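Local atomic coordinates of angiopoietin-related protein 3 (Homo sapiens, PDB entry 6EUA), a protein that raises plasma triglycerides by inhibiting lipoprotein lipase and, through the fibrinogen-like domain described here, mediates endothelial cell adhesion. Residues L51-I56 with K212-L217; L98-E103 with H110-S115; N124-L129 with D145-T150; K86-V91 with F116-H121. All coordinates share one frame; numbering follows the deposited sequence. Where two conformers were deposited one is given.

Interaction 1. Residues L51-I56 with K212-L217; sequences LIQHRI and KSTKML
A classic beta bulge interrupts this antiparallel pairing: I52 and Q53 both face M216, whose carbonyl O takes a bond of 2.8 Å from I52 N and a weak one from Q53 N. Beyond the bulge the pairing is regular, M216 N bound to Q53 O and R55 and T214 joined by a bond in each direction. T214 O is gripped twice, by R55 N and by H54 ND1, the latter at 3.1 Å, in the imidazole plane and nearly straight (163°). That bond helps to fix the ring's rotation, and the extended K215 chain runs alongside it, K215 CG lying 3.5 Å from H54 ND1, before its amine reaches D42. On the face of Q53 and M216, the Q53 chain leaves anti to the backbone N and bends at chi2 (-99°), so that T214 OG1 donates to a lone pair of Q53 OE1 at 2.7 Å while NE2 binds N181. M216 CG and SD cross Q53 CB, the former at 3.7 Å. An alanine at Q53 removes both polar groups and would probably loosen the packing on M216. Such a bulge is a standard irregularity of antiparallel sheets, here the central sheet of a fibrinogen C-terminal domain.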
# COMPACT_ATOMS: atom_id res chain seq x y z
N LEU A 51 -10.74 -8.82 -3.33
CA LEU A 51 -10.14 -9.53 -2.20
C LEU A 51 -10.96 -9.26 -0.94
O LEU A 51 -11.11 -8.11 -0.54
CB LEU A 51 -8.69 -9.07 -2.00
CG LEU A 51 -7.82 -9.70 -0.90
CD1 LEU A 51 -7.70 -11.23 -1.07
CD2 LEU A 51 -6.44 -9.07 -0.92
N ILE A 52 -11.50 -10.32 -0.32
CA ILE A 52 -12.33 -10.12 0.87
C ILE A 52 -11.64 -10.55 2.16
O ILE A 52 -12.10 -10.17 3.24
CB ILE A 52 -13.70 -10.82 0.73
CG1 ILE A 52 -13.53 -12.35 0.62
CG2 ILE A 52 -14.47 -10.24 -0.46
CD1 ILE A 52 -14.79 -13.13 0.96
N GLN A 53 -10.54 -11.31 2.08
CA GLN A 53 -9.80 -11.71 3.27
C GLN A 53 -8.34 -11.88 2.89
O GLN A 53 -8.03 -12.38 1.80
CB GLN A 53 -10.36 -13.03 3.86
CG GLN A 53 -9.68 -13.49 5.16
CD GLN A 53 -8.62 -14.57 4.97
OE1 GLN A 53 -7.88 -14.56 3.99
NE2 GLN A 53 -8.52 -15.47 5.93
N HIS A 54 -7.44 -11.49 3.79
CA HIS A 54 -6.01 -11.60 3.53
C HIS A 54 -5.29 -11.82 4.85
O HIS A 54 -5.44 -11.01 5.77
CB HIS A 54 -5.46 -10.35 2.84
CG HIS A 54 -4.13 -10.57 2.19
ND1 HIS A 54 -3.53 -11.81 2.10
CD2 HIS A 54 -3.27 -9.70 1.60
CE1 HIS A 54 -2.37 -11.69 1.48
NE2 HIS A 54 -2.19 -10.42 1.17
N ARG A 55 -4.50 -12.89 4.93
CA ARG A 55 -3.70 -13.15 6.12
C ARG A 55 -2.28 -13.47 5.68
O ARG A 55 -2.08 -14.15 4.67
CB ARG A 55 -4.30 -14.28 6.93
CG ARG A 55 -5.56 -13.90 7.71
CD ARG A 55 -5.89 -15.06 8.59
NE ARG A 55 -5.41 -14.88 9.96
CZ ARG A 55 -5.86 -15.57 10.99
NH1 ARG A 55 -6.75 -16.54 10.81
NH2 ARG A 55 -5.38 -15.32 12.20
N ILE A 56 -1.30 -12.97 6.43
CA ILE A 56 0.10 -12.97 5.99
C ILE A 56 0.96 -13.62 7.06
O ILE A 56 1.65 -14.61 6.80
CB ILE A 56 0.59 -11.54 5.71
CG1 ILE A 56 -0.07 -10.98 4.46
CG2 ILE A 56 2.09 -11.51 5.58
CD1 ILE A 56 0.05 -9.45 4.37
N LYS A 212 0.49 -20.80 5.86
CA LYS A 212 1.19 -19.61 6.33
C LYS A 212 0.46 -18.32 5.97
O LYS A 212 0.51 -17.34 6.73
CB LYS A 212 2.61 -19.57 5.75
CG LYS A 212 3.31 -18.21 5.90
CD LYS A 212 4.77 -18.27 5.51
CE LYS A 212 4.95 -18.41 4.01
NZ LYS A 212 6.16 -19.20 3.67
N SER A 213 -0.24 -18.29 4.84
CA SER A 213 -0.90 -17.08 4.38
C SER A 213 -2.12 -17.48 3.56
O SER A 213 -2.12 -18.53 2.90
CB SER A 213 0.05 -16.18 3.57
OG SER A 213 0.48 -16.81 2.38
N THR A 214 -3.18 -16.67 3.63
CA THR A 214 -4.43 -16.96 2.95
C THR A 214 -4.91 -15.74 2.18
O THR A 214 -4.67 -14.60 2.59
CB THR A 214 -5.56 -17.41 3.93
OG1 THR A 214 -5.94 -16.32 4.79
CG2 THR A 214 -5.11 -18.61 4.77
N LYS A 215 -5.62 -15.99 1.08
CA LYS A 215 -6.43 -14.99 0.42
C LYS A 215 -7.78 -15.62 0.11
O LYS A 215 -7.86 -16.78 -0.29
CB LYS A 215 -5.82 -14.51 -0.90
CG LYS A 215 -4.64 -13.55 -0.78
CD LYS A 215 -4.03 -13.31 -2.15
CE LYS A 215 -2.79 -12.43 -2.09
NZ LYS A 215 -2.62 -11.63 -3.34
N MET A 216 -8.84 -14.84 0.29
CA MET A 216 -10.17 -15.19 -0.20
C MET A 216 -10.61 -14.12 -1.19
O MET A 216 -10.57 -12.92 -0.87
CB MET A 216 -11.16 -15.33 0.96
CG MET A 216 -10.64 -16.26 2.06
SD MET A 216 -11.84 -16.55 3.39
CE MET A 216 -13.12 -17.36 2.45
N LEU A 217 -11.01 -14.54 -2.39
CA LEU A 217 -11.28 -13.64 -3.50
C LEU A 217 -12.60 -14.00 -4.19
O LEU A 217 -12.88 -15.17 -4.41
CB LEU A 217 -10.15 -13.70 -4.54
CG LEU A 217 -8.79 -13.25 -4.01
CD1 LEU A 217 -7.77 -14.38 -4.11
CD2 LEU A 217 -8.32 -12.00 -4.73

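Interaction 2. Residues L98-E103 with H110-S115; sequences LRIELE and HYIEYS
The R99 guanidinium has Y111 CB over one face, 3.4 Å above the plane and toward the rim, and acidic groups of E101 and E113 at its edge. The phenol and guanidinium planes are 11° apart, and R99 NH1 comes 3.2 Å from Y111 CD1. R99 is extended from CG to NE, with CG anti to the backbone N, which carries its tip across to Y111. E101 OE2 is gripped side-on by R99 NE and NH2, both at 2.8 Å and close to the guanidinium plane. From the other strand E113 OE2 completes the salt-bridge network with a longer, weak bond to R99 NH1 (3.4 Å), its carboxylate turned 76° against the guanidinium. A leucine in place of R99 removes the charge between E101 and E113, and would probably let the two carboxylates repel and disturb the packing against Y111. On the reverse side, that of L98, I100 and Y114, apolar side chains meet: I100 CD1 touches Y114 CE1 at 3.7 Å and L98 CD2 lies beside CD1 of the same ring, whose hydroxyl binds N138. Two N-H...O bonds each join L98 with Y114, I100 with I112 and L102 with H110. The two strands form a beta hairpin: strand 96-104 is flanked by strand 213-220, strand 109-118 by strand 127-134, and W201 of strand 199-202 packs on I100, L102 and Y114.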
# COMPACT_ATOMS: atom_id res chain seq x y z
N LEU A 98 -15.95 -17.96 -5.71
CA LEU A 98 -15.01 -17.75 -4.61
C LEU A 98 -13.72 -18.50 -4.89
O LEU A 98 -13.75 -19.70 -5.18
CB LEU A 98 -15.60 -18.21 -3.27
CG LEU A 98 -14.61 -18.31 -2.10
CD1 LEU A 98 -14.30 -16.95 -1.50
CD2 LEU A 98 -15.10 -19.27 -1.00
N ARG A 99 -12.59 -17.80 -4.79
CA ARG A 99 -11.28 -18.42 -4.93
C ARG A 99 -10.55 -18.34 -3.60
O ARG A 99 -10.51 -17.28 -2.97
CB ARG A 99 -10.46 -17.76 -6.03
CG ARG A 99 -9.00 -18.24 -6.11
CD ARG A 99 -8.34 -17.75 -7.38
NE ARG A 99 -6.91 -18.00 -7.36
CZ ARG A 99 -6.29 -18.83 -8.19
NH1 ARG A 99 -7.01 -19.48 -9.10
NH2 ARG A 99 -4.98 -19.02 -8.10
N ILE A 100 -10.03 -19.47 -3.15
CA ILE A 100 -9.24 -19.54 -1.93
C ILE A 100 -7.81 -19.85 -2.34
O ILE A 100 -7.56 -20.83 -3.05
CB ILE A 100 -9.80 -20.57 -0.94
CG1 ILE A 100 -11.12 -20.07 -0.36
CG2 ILE A 100 -8.78 -20.89 0.16
CD1 ILE A 100 -11.84 -21.08 0.51
N GLU A 101 -6.88 -19.01 -1.91
CA GLU A 101 -5.46 -19.18 -2.21
C GLU A 101 -4.75 -19.41 -0.89
O GLU A 101 -4.86 -18.59 0.03
CB GLU A 101 -4.89 -17.97 -2.93
CG GLU A 101 -5.27 -17.88 -4.39
CD GLU A 101 -4.43 -16.88 -5.15
OE1 GLU A 101 -3.68 -16.10 -4.50
OE2 GLU A 101 -4.51 -16.87 -6.40
N LEU A 102 -4.06 -20.53 -0.79
CA LEU A 102 -3.29 -20.86 0.39
C LEU A 102 -1.83 -20.96 -0.01
O LEU A 102 -1.51 -21.43 -1.11
CB LEU A 102 -3.77 -22.17 1.02
CG LEU A 102 -5.28 -22.38 1.19
CD1 LEU A 102 -5.56 -23.86 1.49
CD2 LEU A 102 -5.83 -21.50 2.30
N GLU A 103 -0.95 -20.52 0.87
CA GLU A 103 0.48 -20.70 0.69
C GLU A 103 0.98 -21.37 1.96
O GLU A 103 0.66 -20.92 3.07
CB GLU A 103 1.17 -19.36 0.43
CG GLU A 103 2.62 -19.30 0.85
CD GLU A 103 3.27 -17.96 0.52
OE1 GLU A 103 3.68 -17.77 -0.65
OE2 GLU A 103 3.35 -17.10 1.42
N HIS A 110 -1.43 -23.21 -3.28
CA HIS A 110 -2.62 -24.00 -3.57
C HIS A 110 -3.80 -23.06 -3.78
O HIS A 110 -3.90 -22.02 -3.12
CB HIS A 110 -2.94 -24.97 -2.43
CG HIS A 110 -1.80 -25.88 -2.09
ND1 HIS A 110 -0.93 -25.63 -1.05
CD2 HIS A 110 -1.40 -27.05 -2.64
CE1 HIS A 110 -0.04 -26.60 -0.98
NE2 HIS A 110 -0.30 -27.47 -1.93
N TYR A 111 -4.71 -23.42 -4.69
CA TYR A 111 -5.93 -22.66 -4.89
C TYR A 111 -7.11 -23.61 -5.05
O TYR A 111 -6.95 -24.77 -5.44
CB TYR A 111 -5.85 -21.74 -6.12
CG TYR A 111 -6.06 -22.48 -7.43
CD1 TYR A 111 -7.30 -22.48 -8.07
CD2 TYR A 111 -5.03 -23.21 -8.01
CE1 TYR A 111 -7.49 -23.17 -9.25
CE2 TYR A 111 -5.21 -23.90 -9.19
CZ TYR A 111 -6.45 -23.88 -9.81
OH TYR A 111 -6.64 -24.56 -10.99
N ILE A 112 -8.30 -23.09 -4.76
CA ILE A 112 -9.53 -23.81 -5.05
C ILE A 112 -10.62 -22.78 -5.30
O ILE A 112 -10.67 -21.73 -4.66
CB ILE A 112 -9.89 -24.80 -3.92
CG1 ILE A 112 -11.23 -25.49 -4.20
CG2 ILE A 112 -9.83 -24.14 -2.56
CD1 ILE A 112 -11.51 -26.66 -3.24
N GLU A 113 -11.47 -23.08 -6.28
CA GLU A 113 -12.57 -22.20 -6.64
C GLU A 113 -13.89 -22.90 -6.38
O GLU A 113 -14.00 -24.12 -6.54
CB GLU A 113 -12.46 -21.74 -8.10
CG GLU A 113 -11.25 -20.88 -8.35
CD GLU A 113 -11.31 -20.11 -9.66
OE1 GLU A 113 -12.37 -20.17 -10.33
OE2 GLU A 113 -10.30 -19.47 -10.02
N TYR A 114 -14.88 -22.12 -5.95
CA TYR A 114 -16.23 -22.58 -5.70
C TYR A 114 -17.22 -21.62 -6.33
O TYR A 114 -16.95 -20.42 -6.46
CB TYR A 114 -16.59 -22.65 -4.22
CG TYR A 114 -15.60 -23.27 -3.28
CD1 TYR A 114 -14.42 -22.61 -2.92
CD2 TYR A 114 -15.85 -24.53 -2.72
CE1 TYR A 114 -13.52 -23.19 -2.04
CE2 TYR A 114 -14.96 -25.11 -1.85
CZ TYR A 114 -13.80 -24.45 -1.51
OH TYR A 114 -12.93 -25.05 -0.62
N SER A 115 -18.38 -22.16 -6.68
CA SER A 115 -19.56 -21.37 -7.01
C SER A 115 -20.41 -21.25 -5.75
O SER A 115 -20.69 -22.27 -5.09
CB SER A 115 -20.35 -22.04 -8.14
OG SER A 115 -21.66 -21.52 -8.24

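Interaction 3. Residues N124-L129 with D145-T150; sequences NYTLHL and DLVFST
The backbones meet through a single antiparallel bridge, L127 with L146, in which each N donates to the other's O at 2.8 Å. The bridge joins the edge of the main sheet of the fibrinogen-like domain to the segment leading into the small two-stranded sheet of 147-149 and 169-171. N124 and Y125 both have positive phi, a tight bend that brings N124 O back toward F148 N for a weak bond of 3.3 Å. N124 O also lies 3.5 Å from F148 CB, while the phenyl group itself leads away to meet W170 edge-to-face. L146, its CG anti to the carbonyl carbon, lays CB and CG against L127 O and brings CD1 within 4.2 Å of L129 CD1; W170 packs on both L127 and L146. On the outer side T126 crosses D145 obliquely, its CG2 reaching D145 CB at 3.6 Å, with OG1 turned back to T123 O. H128 and D145 remain a loose pair, the imidazole and carboxylate planes 60° apart, with H128 NE2 and D145 OD2 5.1 Å from each other and no direct contact between them. N124, an N-glycosylation site with no sugar present in this structure, places its CB 3.8 Å from V147 CG1.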
# COMPACT_ATOMS: atom_id res chain seq x y z
N ASN A 124 -27.95 -15.05 9.14
CA ASN A 124 -26.59 -15.11 9.67
C ASN A 124 -25.59 -15.35 8.54
O ASN A 124 -24.64 -16.13 8.68
CB ASN A 124 -26.44 -16.16 10.77
CG ASN A 124 -27.14 -15.77 12.06
OD1 ASN A 124 -27.09 -14.61 12.48
ND2 ASN A 124 -27.80 -16.74 12.69
N TYR A 125 -25.84 -14.71 7.39
CA TYR A 125 -24.92 -14.72 6.25
C TYR A 125 -24.61 -16.15 5.79
O TYR A 125 -23.45 -16.55 5.63
CB TYR A 125 -23.64 -13.95 6.59
CG TYR A 125 -23.89 -12.49 6.87
CD1 TYR A 125 -24.29 -11.64 5.85
CD2 TYR A 125 -23.75 -11.96 8.15
CE1 TYR A 125 -24.53 -10.30 6.09
CE2 TYR A 125 -23.99 -10.62 8.40
CZ TYR A 125 -24.38 -9.79 7.36
OH TYR A 125 -24.63 -8.44 7.57
N THR A 126 -25.67 -16.93 5.56
CA THR A 126 -25.51 -18.34 5.25
C THR A 126 -24.85 -18.53 3.89
O THR A 126 -25.27 -17.94 2.89
CB THR A 126 -26.86 -19.04 5.29
OG1 THR A 126 -27.39 -18.92 6.61
CG2 THR A 126 -26.70 -20.51 4.96
N LEU A 127 -23.82 -19.37 3.86
CA LEU A 127 -23.00 -19.60 2.67
C LEU A 127 -23.28 -20.99 2.11
O LEU A 127 -23.33 -21.96 2.86
CB LEU A 127 -21.52 -19.47 3.02
CG LEU A 127 -20.54 -19.56 1.86
CD1 LEU A 127 -20.61 -18.25 1.08
CD2 LEU A 127 -19.14 -19.80 2.39
N HIS A 128 -23.44 -21.07 0.79
CA HIS A 128 -23.70 -22.33 0.10
C HIS A 128 -22.68 -22.47 -1.03
O HIS A 128 -22.73 -21.70 -2.00
CB HIS A 128 -25.13 -22.38 -0.43
CG HIS A 128 -25.50 -23.67 -1.10
ND1 HIS A 128 -25.53 -23.82 -2.47
CD2 HIS A 128 -25.85 -24.88 -0.59
CE1 HIS A 128 -25.87 -25.06 -2.77
NE2 HIS A 128 -26.08 -25.72 -1.65
N LEU A 129 -21.76 -23.43 -0.91
CA LEU A 129 -20.65 -23.59 -1.84
C LEU A 129 -20.75 -24.89 -2.64
O LEU A 129 -21.21 -25.92 -2.13
CB LEU A 129 -19.29 -23.61 -1.13
CG LEU A 129 -18.85 -22.55 -0.13
CD1 LEU A 129 -17.63 -23.04 0.64
CD2 LEU A 129 -18.53 -21.30 -0.87
N ASP A 145 -25.90 -25.60 3.79
CA ASP A 145 -26.06 -24.24 4.32
C ASP A 145 -25.07 -24.04 5.47
O ASP A 145 -25.20 -24.68 6.52
CB ASP A 145 -27.49 -24.02 4.79
CG ASP A 145 -28.48 -23.98 3.63
OD1 ASP A 145 -29.66 -24.36 3.83
OD2 ASP A 145 -28.08 -23.57 2.52
N LEU A 146 -24.09 -23.16 5.28
CA LEU A 146 -23.07 -22.90 6.28
C LEU A 146 -23.35 -21.58 6.99
O LEU A 146 -23.37 -20.53 6.35
CB LEU A 146 -21.68 -22.87 5.65
CG LEU A 146 -21.37 -24.08 4.78
CD1 LEU A 146 -20.18 -23.77 3.91
CD2 LEU A 146 -21.11 -25.28 5.67
N VAL A 147 -23.50 -21.63 8.31
CA VAL A 147 -23.88 -20.48 9.11
C VAL A 147 -22.62 -19.85 9.71
O VAL A 147 -21.76 -20.55 10.25
CB VAL A 147 -24.85 -20.90 10.23
CG1 VAL A 147 -25.13 -19.72 11.15
CG2 VAL A 147 -26.12 -21.44 9.63
N PHE A 148 -22.52 -18.53 9.61
CA PHE A 148 -21.39 -17.80 10.19
C PHE A 148 -21.57 -17.62 11.69
O PHE A 148 -22.67 -17.34 12.17
CB PHE A 148 -21.25 -16.43 9.54
CG PHE A 148 -19.86 -15.88 9.58
CD1 PHE A 148 -18.93 -16.22 8.59
CD2 PHE A 148 -19.47 -15.01 10.60
CE1 PHE A 148 -17.65 -15.69 8.61
CE2 PHE A 148 -18.18 -14.49 10.62
CZ PHE A 148 -17.27 -14.82 9.62
N SER A 149 -20.47 -17.76 12.43
CA SER A 149 -20.48 -17.58 13.87
C SER A 149 -19.18 -16.92 14.31
O SER A 149 -18.13 -17.13 13.71
CB SER A 149 -20.66 -18.92 14.60
OG SER A 149 -21.96 -19.43 14.35
N THR A 150 -19.27 -16.13 15.39
CA THR A 150 -18.12 -15.52 16.04
C THR A 150 -18.09 -15.95 17.51
O THR A 150 -18.97 -16.67 17.98
CB THR A 150 -18.17 -13.99 15.91
OG1 THR A 150 -19.42 -13.51 16.42
CG2 THR A 150 -18.02 -13.58 14.45

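Interaction 4. Residues K86-V91 with F116-H121; sequences KIYSIV and FYLGNH
Along segment 86-91 of helix 84-91, I87 is the first residue to touch the strand: its CG2, anti to the backbone N, meets L118 CD2 at 3.9 Å, the two side chains crossing at about a right angle. Y88 follows and carries the largest share of the contact. Its ring, set anti to the backbone N (chi1 -177°), leaves the helix toward the point where the strand gives way to loop. N120 lies over one face, its CA 3.9 Å from the ring centroid and only 14° off the normal, a CH-pi contact, while N120 CB rests nearer the hydroxyl end at 3.7 Å from Y88 CZ. L118 O approaches the edge of the same ring, near its plane, 3.4 Å from Y88 CE1. A water bridges the two polar groups, donating to L118 O at 2.9 Å and lying 3.2 Å from Y88 OH. One turn further on, V91 comes tip to tip with F116, V91 CG2 standing 3.9 Å from F116 CZ, and CG1 leans on L118 CB. F116 holds its ring in the crowded position between the backbone N and the carbonyl carbon, and its end thereby comes nearer the helix. No direct hydrogen bond joins the segments; the helix crosses the strand at -117°, its side chains meeting both side chains and backbone of 116-120. This is helix-on-sheet packing, here covering the end of strand 109-118 in the fibrinogen C-terminal domain.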
# COMPACT_ATOMS: atom_id res chain seq x y z
N LYS A 86 -20.41 -5.69 3.88
CA LYS A 86 -19.84 -5.22 2.62
C LYS A 86 -19.77 -6.34 1.58
O LYS A 86 -20.07 -6.10 0.40
CB LYS A 86 -18.47 -4.61 2.88
CG LYS A 86 -18.55 -3.23 3.53
CD LYS A 86 -17.16 -2.64 3.73
CE LYS A 86 -17.22 -1.31 4.45
NZ LYS A 86 -17.94 -1.42 5.72
N ILE A 87 -19.43 -7.56 2.00
CA ILE A 87 -19.39 -8.68 1.05
C ILE A 87 -20.78 -8.92 0.47
O ILE A 87 -20.94 -9.13 -0.73
CB ILE A 87 -18.83 -9.96 1.70
CG1 ILE A 87 -17.38 -9.76 2.07
CG2 ILE A 87 -18.97 -11.15 0.75
CD1 ILE A 87 -16.99 -10.52 3.33
N TYR A 88 -21.81 -8.90 1.34
CA TYR A 88 -23.16 -9.13 0.86
C TYR A 88 -23.61 -8.01 -0.06
O TYR A 88 -24.33 -8.26 -1.04
CB TYR A 88 -24.15 -9.31 2.03
CG TYR A 88 -25.55 -9.61 1.54
CD1 TYR A 88 -25.89 -10.89 1.10
CD2 TYR A 88 -26.53 -8.62 1.48
CE1 TYR A 88 -27.15 -11.17 0.61
CE2 TYR A 88 -27.81 -8.90 1.00
CZ TYR A 88 -28.11 -10.18 0.57
OH TYR A 88 -29.37 -10.49 0.09
N SER A 89 -23.18 -6.77 0.21
CA SER A 89 -23.49 -5.66 -0.68
C SER A 89 -22.97 -5.93 -2.09
O SER A 89 -23.61 -5.56 -3.09
CB SER A 89 -22.88 -4.36 -0.15
OG SER A 89 -23.68 -3.82 0.87
N ILE A 90 -21.82 -6.56 -2.20
CA ILE A 90 -21.30 -6.92 -3.51
C ILE A 90 -22.12 -8.06 -4.11
O ILE A 90 -22.62 -7.96 -5.24
CB ILE A 90 -19.81 -7.28 -3.41
CG1 ILE A 90 -19.02 -6.05 -2.92
CG2 ILE A 90 -19.29 -7.84 -4.73
CD1 ILE A 90 -17.60 -6.35 -2.45
N VAL A 91 -22.30 -9.14 -3.36
CA VAL A 91 -22.87 -10.36 -3.94
C VAL A 91 -24.39 -10.26 -4.05
O VAL A 91 -24.96 -10.49 -5.13
CB VAL A 91 -22.43 -11.59 -3.12
CG1 VAL A 91 -23.13 -12.85 -3.63
CG2 VAL A 91 -20.91 -11.74 -3.19
N PHE A 116 -20.79 -20.02 -5.39
CA PHE A 116 -21.49 -19.83 -4.12
C PHE A 116 -22.63 -18.84 -4.24
O PHE A 116 -22.75 -18.07 -5.20
CB PHE A 116 -20.54 -19.40 -2.98
CG PHE A 116 -20.11 -17.96 -3.03
CD1 PHE A 116 -18.99 -17.59 -3.78
CD2 PHE A 116 -20.78 -16.99 -2.31
CE1 PHE A 116 -18.58 -16.26 -3.82
CE2 PHE A 116 -20.38 -15.66 -2.35
CZ PHE A 116 -19.29 -15.29 -3.10
N TYR A 117 -23.50 -18.93 -3.23
CA TYR A 117 -24.59 -18.02 -2.94
C TYR A 117 -24.48 -17.61 -1.48
O TYR A 117 -23.99 -18.37 -0.65
CB TYR A 117 -25.96 -18.67 -3.19
CG TYR A 117 -26.24 -18.91 -4.65
CD1 TYR A 117 -25.86 -20.10 -5.27
CD2 TYR A 117 -26.85 -17.93 -5.42
CE1 TYR A 117 -26.12 -20.31 -6.62
CE2 TYR A 117 -27.10 -18.14 -6.75
CZ TYR A 117 -26.74 -19.32 -7.35
OH TYR A 117 -27.00 -19.50 -8.69
N LEU A 118 -24.91 -16.39 -1.18
CA LEU A 118 -24.74 -15.83 0.16
C LEU A 118 -26.04 -15.19 0.61
O LEU A 118 -26.63 -14.40 -0.13
CB LEU A 118 -23.62 -14.80 0.18
CG LEU A 118 -23.24 -14.19 1.52
CD1 LEU A 118 -22.59 -15.25 2.46
CD2 LEU A 118 -22.31 -13.02 1.29
N GLY A 119 -26.50 -15.54 1.84
CA GLY A 119 -27.68 -14.93 2.41
C GLY A 119 -27.34 -13.67 3.21
O GLY A 119 -26.18 -13.40 3.50
N ASN A 120 -28.37 -12.92 3.57
CA ASN A 120 -28.18 -11.66 4.27
C ASN A 120 -27.95 -11.90 5.76
O ASN A 120 -27.89 -13.05 6.23
CB ASN A 120 -29.38 -10.75 4.05
CG ASN A 120 -30.69 -11.45 4.31
OD1 ASN A 120 -30.78 -12.31 5.19
ND2 ASN A 120 -31.71 -11.11 3.55
N HIS A 121 -27.84 -10.81 6.52
CA HIS A 121 -27.60 -10.92 7.96
C HIS A 121 -28.73 -11.68 8.66
O HIS A 121 -28.50 -12.32 9.68
CB HIS A 121 -27.42 -9.54 8.59
CG HIS A 121 -28.68 -8.73 8.65
ND1 HIS A 121 -29.10 -7.92 7.62
CD2 HIS A 121 -29.63 -8.63 9.61
CE1 HIS A 121 -30.24 -7.34 7.95
NE2 HIS A 121 -30.59 -7.76 9.16
O HOH W 1 -29.28 -13.51 -0.94

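The four contacts gather round one antiparallel sheet. Interactions 1 and 2, centres about 10 Å apart, are neighbours in it: L217 O lies 2.7 Å from R99 N and K212 N 2.8 Å from E103 O, both probable hydrogen bonds. Strand 109-118 gives one part to interaction 2 and its end to interaction 4; the two meet where L98 CB packs on F116 CD1 at 3.5 Å. Interactions 3 and 4, also about 10 Å between centres, are joined by probable bonds from Y125 N to N120 O and from G119 N to T126 O. The helix of interaction 4 reaches interaction 1 as well, through I87 CG1 and I52 CG2 at 3.9 Å.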